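Local structure of copper homeostasis protein CutC (Streptococcus agalactiae, 2BDQ) at residues Met1-Glu9 and Val201-Thr210; Leu17-Cys28 and Leu50-Met60. The protein probably takes part in copper homeostasis in the cytoplasm and may bind copper ions. All coordinates share one frame; numbering follows the deposited sequence.

Contact 1 of 2, residues Met1-Glu9 and Val201-Thr210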
loop_
_atom_site.group_PDB
_atom_site.type_symbol
_atom_site.label_atom_id
_atom_site.label_comp_id
_atom_site.label_asym_id
_atom_site.label_seq_id
_atom_site.Cartn_x
_atom_site.Cartn_y
_atom_site.Cartn_z
HETATM N N MSE A 1 10.179 -23.587 -19.843
HETATM C CA MSE A 1 11.104 -22.765 -20.676
HETATM C C MSE A 1 11.426 -21.452 -19.943
HETATM O O MSE A 1 12.214 -21.454 -18.995
HETATM C CB MSE A 1 10.454 -22.488 -22.031
HETATM C CG MSE A 1 11.441 -22.472 -23.179
HETATM SE SE MSE A 1 12.787 -21.089 -22.952
HETATM C CE MSE A 1 12.416 -20.055 -24.572
ATOM N N ILE A 2 10.839 -20.337 -20.383
ATOM C CA ILE A 2 11.070 -19.059 -19.712
ATOM C C ILE A 2 10.123 -18.969 -18.517
ATOM O O ILE A 2 8.927 -19.242 -18.636
ATOM C CB ILE A 2 10.803 -17.850 -20.646
ATOM C CG1 ILE A 2 11.708 -17.923 -21.873
ATOM C CG2 ILE A 2 11.079 -16.539 -19.911
ATOM C CD1 ILE A 2 13.181 -17.943 -21.530
ATOM N N LEU A 3 10.664 -18.589 -17.365
ATOM C CA LEU A 3 9.868 -18.466 -16.149
ATOM C C LEU A 3 9.228 -17.079 -16.126
ATOM O O LEU A 3 9.925 -16.071 -16.213
ATOM C CB LEU A 3 10.780 -18.666 -14.935
ATOM C CG LEU A 3 10.199 -18.915 -13.541
ATOM C CD1 LEU A 3 11.270 -19.584 -12.676
ATOM C CD2 LEU A 3 9.735 -17.602 -12.913
ATOM N N ARG A 4 7.903 -17.026 -16.031
ATOM C CA ARG A 4 7.200 -15.747 -16.002
ATOM C C ARG A 4 6.689 -15.361 -14.619
ATOM O O ARG A 4 6.067 -16.167 -13.928
ATOM C CB ARG A 4 6.029 -15.751 -16.988
ATOM C CG ARG A 4 6.452 -15.523 -18.433
ATOM C CD ARG A 4 5.242 -15.365 -19.356
ATOM N NE ARG A 4 4.666 -16.650 -19.738
ATOM C CZ ARG A 4 3.640 -16.782 -20.575
ATOM N NH1 ARG A 4 3.181 -17.990 -20.874
ATOM N NH2 ARG A 4 3.069 -15.704 -21.111
ATOM N N GLU A 5 6.956 -14.118 -14.227
ATOM C CA GLU A 5 6.536 -13.587 -12.932
ATOM C C GLU A 5 5.523 -12.459 -13.097
ATOM O O GLU A 5 5.782 -11.461 -13.771
ATOM C CB GLU A 5 7.752 -13.063 -12.164
ATOM C CG GLU A 5 7.423 -12.332 -10.867
ATOM C CD GLU A 5 8.672 -11.880 -10.116
ATOM O OE1 GLU A 5 9.458 -12.761 -9.691
ATOM O OE2 GLU A 5 8.870 -10.649 -9.952
ATOM N N PHE A 6 4.366 -12.617 -12.477
ATOM C CA PHE A 6 3.341 -11.597 -12.554
ATOM C C PHE A 6 3.441 -10.599 -11.392
ATOM O O PHE A 6 3.524 -10.994 -10.228
ATOM C CB PHE A 6 1.967 -12.259 -12.572
ATOM C CG PHE A 6 0.835 -11.289 -12.517
ATOM C CD1 PHE A 6 0.001 -11.239 -11.405
ATOM C CD2 PHE A 6 0.606 -10.411 -13.566
ATOM C CE1 PHE A 6 -1.048 -10.320 -11.341
ATOM C CE2 PHE A 6 -0.439 -9.489 -13.512
ATOM C CZ PHE A 6 -1.268 -9.446 -12.400
ATOM N N CYS A 7 3.445 -9.311 -11.728
ATOM C CA CYS A 7 3.530 -8.231 -10.749
ATOM C C CYS A 7 2.100 -7.819 -10.390
ATOM O O CYS A 7 1.380 -7.258 -11.216
ATOM C CB CYS A 7 4.292 -7.042 -11.355
ATOM S SG CYS A 7 4.545 -5.618 -10.241
ATOM N N ALA A 8 1.697 -8.097 -9.155
ATOM C CA ALA A 8 0.347 -7.798 -8.704
ATOM C C ALA A 8 0.259 -6.718 -7.640
ATOM O O ALA A 8 1.229 -6.420 -6.953
ATOM C CB ALA A 8 -0.308 -9.087 -8.170
ATOM N N GLU A 9 -0.917 -6.120 -7.530
ATOM C CA GLU A 9 -1.173 -5.128 -6.499
ATOM C C GLU A 9 -2.314 -5.787 -5.744
ATOM O O GLU A 9 -3.436 -5.873 -6.261
ATOM C CB GLU A 9 -1.628 -3.789 -7.089
ATOM C CG GLU A 9 -1.987 -2.767 -6.013
ATOM C CD GLU A 9 -2.410 -1.426 -6.573
ATOM O OE1 GLU A 9 -1.578 -0.770 -7.238
ATOM O OE2 GLU A 9 -3.574 -1.023 -6.346
ATOM N N VAL A 201 18.536 -14.259 -20.823
ATOM C CA VAL A 201 17.724 -14.186 -19.607
ATOM C C VAL A 201 16.647 -15.271 -19.666
ATOM O O VAL A 201 16.080 -15.516 -20.725
ATOM C CB VAL A 201 17.041 -12.795 -19.479
ATOM C CG1 VAL A 201 16.065 -12.790 -18.303
ATOM C CG2 VAL A 201 18.105 -11.715 -19.291
ATOM N N LYS A 202 16.372 -15.924 -18.536
ATOM C CA LYS A 202 15.362 -16.982 -18.493
ATOM C C LYS A 202 14.149 -16.652 -17.626
ATOM O O LYS A 202 13.291 -17.514 -17.403
ATOM C CB LYS A 202 15.975 -18.293 -17.991
ATOM C CG LYS A 202 17.109 -18.815 -18.847
ATOM C CD LYS A 202 18.443 -18.305 -18.335
ATOM C CE LYS A 202 19.104 -19.316 -17.390
ATOM N NZ LYS A 202 18.200 -19.805 -16.305
ATOM N N GLN A 203 14.075 -15.417 -17.134
ATOM C CA GLN A 203 12.955 -14.996 -16.289
ATOM C C GLN A 203 12.452 -13.604 -16.663
ATOM O O GLN A 203 13.235 -12.675 -16.843
ATOM C CB GLN A 203 13.371 -15.014 -14.819
ATOM C CG GLN A 203 13.963 -16.344 -14.388
ATOM C CD GLN A 203 14.041 -16.472 -12.882
ATOM O OE1 GLN A 203 13.027 -16.371 -12.189
ATOM N NE2 GLN A 203 15.243 -16.702 -12.365
ATOM N N ALA A 204 11.136 -13.464 -16.772
ATOM C CA ALA A 204 10.535 -12.192 -17.139
ATOM C C ALA A 204 9.490 -11.756 -16.120
ATOM O O ALA A 204 8.677 -12.559 -15.659
ATOM C CB ALA A 204 9.910 -12.295 -18.524
ATOM N N HIS A 205 9.517 -10.464 -15.801
ATOM C CA HIS A 205 8.621 -9.846 -14.831
ATOM C C HIS A 205 7.752 -8.795 -15.518
ATOM O O HIS A 205 8.229 -8.061 -16.379
ATOM C CB HIS A 205 9.471 -9.182 -13.745
ATOM C CG HIS A 205 8.705 -8.305 -12.805
ATOM N ND1 HIS A 205 8.325 -8.719 -11.546
ATOM C CD2 HIS A 205 8.330 -7.006 -12.901
ATOM C CE1 HIS A 205 7.760 -7.715 -10.906
ATOM N NE2 HIS A 205 7.751 -6.662 -11.705
ATOM N N GLY A 206 6.485 -8.716 -15.126
ATOM C CA GLY A 206 5.611 -7.726 -15.727
ATOM C C GLY A 206 4.158 -7.790 -15.295
ATOM O O GLY A 206 3.668 -8.842 -14.862
ATOM N N THR A 207 3.466 -6.657 -15.399
ATOM C CA THR A 207 2.051 -6.600 -15.044
ATOM C C THR A 207 1.224 -7.170 -16.188
ATOM O O THR A 207 0.110 -7.643 -15.981
ATOM C CB THR A 207 1.574 -5.159 -14.779
ATOM O OG1 THR A 207 2.006 -4.300 -15.844
ATOM C CG2 THR A 207 2.112 -4.654 -13.455
ATOM N N ARG A 208 1.774 -7.122 -17.398
ATOM C CA ARG A 208 1.078 -7.659 -18.563
ATOM C C ARG A 208 1.925 -8.760 -19.199
ATOM O O ARG A 208 2.054 -8.823 -20.423
ATOM C CB ARG A 208 0.825 -6.564 -19.600
ATOM C CG ARG A 208 0.353 -5.242 -19.036
ATOM C CD ARG A 208 -0.326 -4.425 -20.118
ATOM N NE ARG A 208 -0.427 -3.018 -19.753
ATOM C CZ ARG A 208 0.592 -2.166 -19.790
ATOM N NH1 ARG A 208 1.791 -2.584 -20.182
ATOM N NH2 ARG A 208 0.418 -0.900 -19.434
ATOM N N ILE A 209 2.498 -9.617 -18.358
ATOM C CA ILE A 209 3.354 -10.708 -18.811
ATOM C C ILE A 209 2.552 -11.772 -19.569
ATOM O O ILE A 209 3.103 -12.522 -20.376
ATOM C CB ILE A 209 4.091 -11.358 -17.598
ATOM C CG1 ILE A 209 5.281 -12.190 -18.081
ATOM C CG2 ILE A 209 3.125 -12.214 -16.783
ATOM C CD1 ILE A 209 6.411 -11.354 -18.649
ATOM N N THR A 210 1.248 -11.819 -19.313
ATOM C CA THR A 210 0.355 -12.779 -19.962
ATOM C C THR A 210 -0.721 -12.093 -20.807
ATOM O O THR A 210 -0.914 -12.522 -21.965
ATOM C CB THR A 210 -0.340 -13.687 -18.927
ATOM O OG1 THR A 210 -1.024 -12.884 -17.954
ATOM C CG2 THR A 210 0.683 -14.567 -18.228
#

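Contact 2 of 2, residues Leu17-Cys28 and Leu50-Met60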
loop_
_atom_site.group_PDB
_atom_site.type_symbol
_atom_site.label_atom_id
_atom_site.label_comp_id
_atom_site.label_asym_id
_atom_site.label_seq_id
_atom_site.Cartn_x
_atom_site.Cartn_y
_atom_site.Cartn_z
ATOM N N LEU A 17 -4.823 -16.317 -12.449
ATOM C CA LEU A 17 -3.491 -16.881 -12.616
ATOM C C LEU A 17 -3.511 -18.400 -12.663
ATOM O O LEU A 17 -4.307 -19.046 -11.981
ATOM C CB LEU A 17 -2.560 -16.414 -11.492
ATOM C CG LEU A 17 -1.855 -15.061 -11.645
ATOM C CD1 LEU A 17 -2.857 -13.973 -11.972
ATOM C CD2 LEU A 17 -1.112 -14.735 -10.361
ATOM N N ASP A 18 -2.622 -18.963 -13.478
ATOM C CA ASP A 18 -2.509 -20.408 -13.634
ATOM C C ASP A 18 -1.031 -20.797 -13.620
ATOM O O ASP A 18 -0.231 -20.232 -14.363
ATOM C CB ASP A 18 -3.146 -20.842 -14.955
ATOM C CG ASP A 18 -3.378 -22.335 -15.018
ATOM O OD1 ASP A 18 -4.104 -22.853 -14.135
ATOM O OD2 ASP A 18 -2.838 -22.988 -15.940
ATOM N N LYS A 19 -0.677 -21.763 -12.778
ATOM C CA LYS A 19 0.710 -22.208 -12.654
ATOM C C LYS A 19 1.279 -22.748 -13.960
ATOM O O LYS A 19 2.494 -22.899 -14.107
ATOM C CB LYS A 19 0.831 -23.281 -11.565
ATOM C CG LYS A 19 0.066 -24.567 -11.845
ATOM C CD LYS A 19 0.141 -25.508 -10.647
ATOM C CE LYS A 19 -0.643 -26.797 -10.876
ATOM N NZ LYS A 19 -0.071 -27.619 -11.984
ATOM N N ALA A 20 0.397 -23.033 -14.910
ATOM C CA ALA A 20 0.823 -23.560 -16.196
ATOM C C ALA A 20 1.601 -22.518 -16.996
ATOM O O ALA A 20 2.439 -22.873 -17.827
ATOM C CB ALA A 20 -0.389 -24.037 -16.990
ATOM N N ILE A 21 1.326 -21.240 -16.738
ATOM C CA ILE A 21 1.995 -20.142 -17.436
ATOM C C ILE A 21 2.723 -19.183 -16.492
ATOM O O ILE A 21 3.789 -18.656 -16.825
ATOM C CB ILE A 21 0.990 -19.337 -18.290
ATOM C CG1 ILE A 21 -0.285 -19.088 -17.494
ATOM C CG2 ILE A 21 0.682 -20.087 -19.588
ATOM C CD1 ILE A 21 -1.385 -18.402 -18.290
ATOM N N ILE A 22 2.146 -18.948 -15.319
ATOM C CA ILE A 22 2.764 -18.062 -14.342
ATOM C C ILE A 22 3.238 -18.879 -13.152
ATOM O O ILE A 22 2.436 -19.498 -12.456
ATOM C CB ILE A 22 1.775 -16.981 -13.878
ATOM C CG1 ILE A 22 1.490 -16.033 -15.049
ATOM C CG2 ILE A 22 2.340 -16.234 -12.670
ATOM C CD1 ILE A 22 0.508 -14.931 -14.741
ATOM N N SER A 23 4.544 -18.888 -12.919
ATOM C CA SER A 23 5.076 -19.672 -11.816
ATOM C C SER A 23 5.290 -18.877 -10.533
ATOM O O SER A 23 5.352 -19.450 -9.450
ATOM C CB SER A 23 6.383 -20.360 -12.233
ATOM O OG SER A 23 7.334 -19.431 -12.731
ATOM N N ARG A 24 5.370 -17.559 -10.645
ATOM C CA ARG A 24 5.600 -16.744 -9.466
ATOM C C ARG A 24 4.941 -15.382 -9.597
ATOM O O ARG A 24 4.708 -14.888 -10.701
ATOM C CB ARG A 24 7.106 -16.582 -9.274
ATOM C CG ARG A 24 7.559 -16.081 -7.932
ATOM C CD ARG A 24 9.070 -16.242 -7.830
ATOM N NE ARG A 24 9.754 -15.422 -8.819
ATOM C CZ ARG A 24 10.759 -15.836 -9.590
ATOM N NH1 ARG A 24 11.220 -17.075 -9.502
ATOM N NH2 ARG A 24 11.304 -14.995 -10.461
ATOM N N VAL A 25 4.640 -14.779 -8.458
ATOM C CA VAL A 25 4.026 -13.468 -8.454
ATOM C C VAL A 25 4.772 -12.577 -7.479
ATOM O O VAL A 25 5.221 -13.034 -6.425
ATOM C CB VAL A 25 2.511 -13.565 -8.090
ATOM C CG1 VAL A 25 2.294 -14.701 -7.137
ATOM C CG2 VAL A 25 2.022 -12.266 -7.473
ATOM N N GLU A 26 4.951 -11.317 -7.863
ATOM C CA GLU A 26 5.609 -10.362 -6.993
ATOM C C GLU A 26 4.448 -9.654 -6.316
ATOM O O GLU A 26 3.685 -8.941 -6.967
ATOM C CB GLU A 26 6.443 -9.345 -7.777
ATOM C CG GLU A 26 7.188 -8.371 -6.858
ATOM C CD GLU A 26 7.831 -7.208 -7.594
ATOM O OE1 GLU A 26 7.103 -6.442 -8.262
ATOM O OE2 GLU A 26 9.071 -7.052 -7.496
ATOM N N LEU A 27 4.311 -9.865 -5.013
ATOM C CA LEU A 27 3.223 -9.272 -4.253
ATOM C C LEU A 27 3.590 -7.912 -3.650
ATOM O O LEU A 27 4.547 -7.788 -2.894
ATOM C CB LEU A 27 2.797 -10.230 -3.126
ATOM C CG LEU A 27 1.370 -10.196 -2.558
ATOM C CD1 LEU A 27 1.358 -10.713 -1.127
ATOM C CD2 LEU A 27 0.842 -8.781 -2.581
ATOM N N CYS A 28 2.825 -6.888 -4.002
ATOM C CA CYS A 28 3.042 -5.565 -3.447
ATOM C C CYS A 28 1.764 -4.751 -3.556
ATOM O O CYS A 28 0.722 -5.263 -3.973
ATOM C CB CYS A 28 4.215 -4.846 -4.138
ATOM S SG CYS A 28 4.396 -5.073 -5.925
ATOM N N LEU A 50 -2.188 -18.288 -3.266
ATOM C CA LEU A 50 -1.272 -18.642 -4.339
ATOM C C LEU A 50 -0.625 -20.009 -4.127
ATOM O O LEU A 50 -0.523 -20.794 -5.066
ATOM C CB LEU A 50 -0.201 -17.565 -4.490
ATOM C CG LEU A 50 -0.726 -16.205 -4.964
ATOM C CD1 LEU A 50 0.359 -15.164 -4.792
ATOM C CD2 LEU A 50 -1.189 -16.290 -6.421
ATOM N N HIS A 51 -0.187 -20.301 -2.906
ATOM C CA HIS A 51 0.423 -21.597 -2.632
ATOM C C HIS A 51 -0.578 -22.697 -2.957
ATOM O O HIS A 51 -0.213 -23.752 -3.472
ATOM C CB HIS A 51 0.841 -21.700 -1.165
ATOM C CG HIS A 51 2.044 -20.879 -0.818
ATOM N ND1 HIS A 51 2.443 -20.658 0.482
ATOM C CD2 HIS A 51 2.934 -20.224 -1.601
ATOM C CE1 HIS A 51 3.525 -19.902 0.487
ATOM N NE2 HIS A 51 3.843 -19.625 -0.765
ATOM N N GLU A 52 -1.844 -22.437 -2.659
ATOM C CA GLU A 52 -2.910 -23.393 -2.923
ATOM C C GLU A 52 -2.997 -23.685 -4.427
ATOM O O GLU A 52 -3.303 -24.811 -4.821
ATOM C CB GLU A 52 -4.226 -22.819 -2.396
ATOM C CG GLU A 52 -5.429 -23.743 -2.405
ATOM C CD GLU A 52 -6.583 -23.174 -1.578
ATOM O OE1 GLU A 52 -6.448 -23.134 -0.331
ATOM O OE2 GLU A 52 -7.612 -22.752 -2.169
ATOM N N LYS A 53 -2.709 -22.682 -5.260
ATOM C CA LYS A 53 -2.744 -22.851 -6.715
ATOM C C LYS A 53 -1.365 -23.240 -7.251
ATOM O O LYS A 53 -1.138 -23.275 -8.461
ATOM C CB LYS A 53 -3.216 -21.563 -7.399
ATOM C CG LYS A 53 -4.634 -21.163 -7.046
ATOM C CD LYS A 53 -5.020 -19.812 -7.635
ATOM C CE LYS A 53 -5.219 -19.860 -9.134
ATOM N NZ LYS A 53 -5.681 -18.535 -9.629
ATOM N N GLY A 54 -0.444 -23.524 -6.336
ATOM C CA GLY A 54 0.898 -23.920 -6.729
ATOM C C GLY A 54 1.770 -22.844 -7.352
ATOM O O GLY A 54 2.478 -23.095 -8.327
ATOM N N ILE A 55 1.727 -21.639 -6.805
ATOM C CA ILE A 55 2.555 -20.569 -7.340
ATOM C C ILE A 55 3.311 -19.875 -6.209
ATOM O O ILE A 55 2.758 -19.633 -5.135
ATOM C CB ILE A 55 1.704 -19.557 -8.138
ATOM C CG1 ILE A 55 2.525 -18.311 -8.443
ATOM C CG2 ILE A 55 0.450 -19.217 -7.369
ATOM C CD1 ILE A 55 1.800 -17.305 -9.296
ATOM N N SER A 56 4.588 -19.587 -6.454
ATOM C CA SER A 56 5.447 -18.939 -5.466
ATOM C C SER A 56 5.115 -17.465 -5.332
ATOM O O SER A 56 4.560 -16.855 -6.246
ATOM C CB SER A 56 6.918 -19.093 -5.857
ATOM O OG SER A 56 7.272 -20.461 -5.934
ATOM N N VAL A 57 5.495 -16.901 -4.192
ATOM C CA VAL A 57 5.225 -15.505 -3.880
ATOM C C VAL A 57 6.440 -14.730 -3.402
ATOM O O VAL A 57 7.028 -15.075 -2.390
ATOM C CB VAL A 57 4.165 -15.404 -2.772
ATOM C CG1 VAL A 57 3.774 -13.946 -2.550
ATOM C CG2 VAL A 57 2.960 -16.250 -3.133
ATOM N N ALA A 58 6.803 -13.675 -4.121
ATOM C CA ALA A 58 7.934 -12.833 -3.737
ATOM C C ALA A 58 7.325 -11.545 -3.178
ATOM O O ALA A 58 6.656 -10.807 -3.899
ATOM C CB ALA A 58 8.807 -12.524 -4.954
ATOM N N VAL A 59 7.542 -11.280 -1.893
ATOM C CA VAL A 59 6.975 -10.095 -1.258
ATOM C C VAL A 59 7.852 -8.851 -1.327
ATOM O O VAL A 59 9.038 -8.883 -0.988
ATOM C CB VAL A 59 6.623 -10.382 0.226
ATOM C CG1 VAL A 59 6.067 -9.130 0.893
ATOM C CG2 VAL A 59 5.608 -11.509 0.297
HETATM N N MSE A 60 7.248 -7.750 -1.764
HETATM C CA MSE A 60 7.946 -6.475 -1.870
HETATM C C MSE A 60 8.220 -5.866 -0.501
HETATM O O MSE A 60 7.327 -5.756 0.342
HETATM C CB MSE A 60 7.124 -5.478 -2.701
HETATM C CG MSE A 60 7.740 -5.131 -4.044
HETATM SE SE MSE A 60 9.299 -3.999 -3.819
HETATM C CE MSE A 60 9.031 -2.813 -5.323
HETATM O O HOH W 1 -2.438 -23.010 -10.927
#

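Contact 1 of 2, residues Met1-Glu9 and Val201-Thr210
E5 and H205, paired across two parallel strands, have their side chains on the same face of the sheet, where ND1 of H205 donates a hydrogen bond of 2.6 Å to OE2 of E5. The carboxylate crosses the imidazole edge, the two planes 81° apart; OE2 lies near the ring plane, while ND1 comes from the anti side of OE2, tilted out of the carboxylate plane. With CG of E5 anti to the backbone N (chi1 173°) and the chain extended, the acid reaches the ring, while its OE1 is held in a salt bridge by R24. A carboxylate suits this buried place because both oxygens find partners. C7 approaches the imidazole obliquely, its CB 3.5 Å from NE2 of H205. This is the seam of a TIM barrel, where strand 203-206, the last, closes on strand 3-9, the first. Backbone bonds alternate along it, such as E5 N to A204 O at 2.7 Å and A204 N to L3 O at 2.9 Å. On the other face R4 lays its aliphatic chain over I209, CD to CG1 3.4 Å. The chain then bends at chi3 (-81°), which lets NH2 of R4 donate to the backbone O of I209 at 3.3 Å, close to the guanidinium plane.

Contact 2 of 2, residues Leu17-Cys28 and Leu50-Met60
I55 pushes its side chain against segment 17-28, its CD1 lying among three apolar partners. CG2 of I22 runs alongside, 3.6 Å from CD1 of I55. CD2 of L17 meets CD1 of I55 at 4.0 Å as the two chains cross at about a right angle, and CG1 of V25 also borders CD1 of I55. CG1 of I55 stands anti to the backbone N (chi1 168°), which carries CD1 into this group; a long, branched hydrocarbon suits a place with so many apolar neighbours. L50, from the end of helix 40-52, adds its CD2 beside L17. Beyond them, K53 bends at chi3 (72°) and brings NZ to the backbone O of L17 at 2.8 Å, tilted 17° from the carbonyl plane. A water joins K19 N to K53 O, and the methylenes of K19 lie along that same carbonyl. What positions I55 is the Schellman motif ending the helix: I55 N bonds to L50 O and G54 N to H51 O, with G54 at positive phi, a backbone shape that glycine adopts easily. The chain then enters strand 56-60, where A58 N meets V25 O at 2.9 Å and L27 N meets A58 O. On the face shared with A58, R24 rests its CG on CB of S56 at 3.7 Å, while its guanidinium turns to E5 and Q203. Two adjacent parallel strands joined through helix 40-52 make a beta-alpha-beta unit, the overlapping building block of a TIM barrel.

The centres of the two contacts lie about 10 Å apart, on the same side of the chain's centre, in one closed parallel sheet of eight strands. Contact 1 joins the first and last strands of the barrel, 3-9 and 203-206, and contact 2 the second and third, 24-28 and 56-60, so contact 2 is nested within the loop that contact 1 closes. Strands 3-9 and 24-28 are neighbours, and F6 O accepts from E26 N between them. For the protein this means that contact 1 closes the barrel by bringing together strands far apart in sequence, whereas contact 2 is one of the pairings of consecutive strands between its beginning and its end.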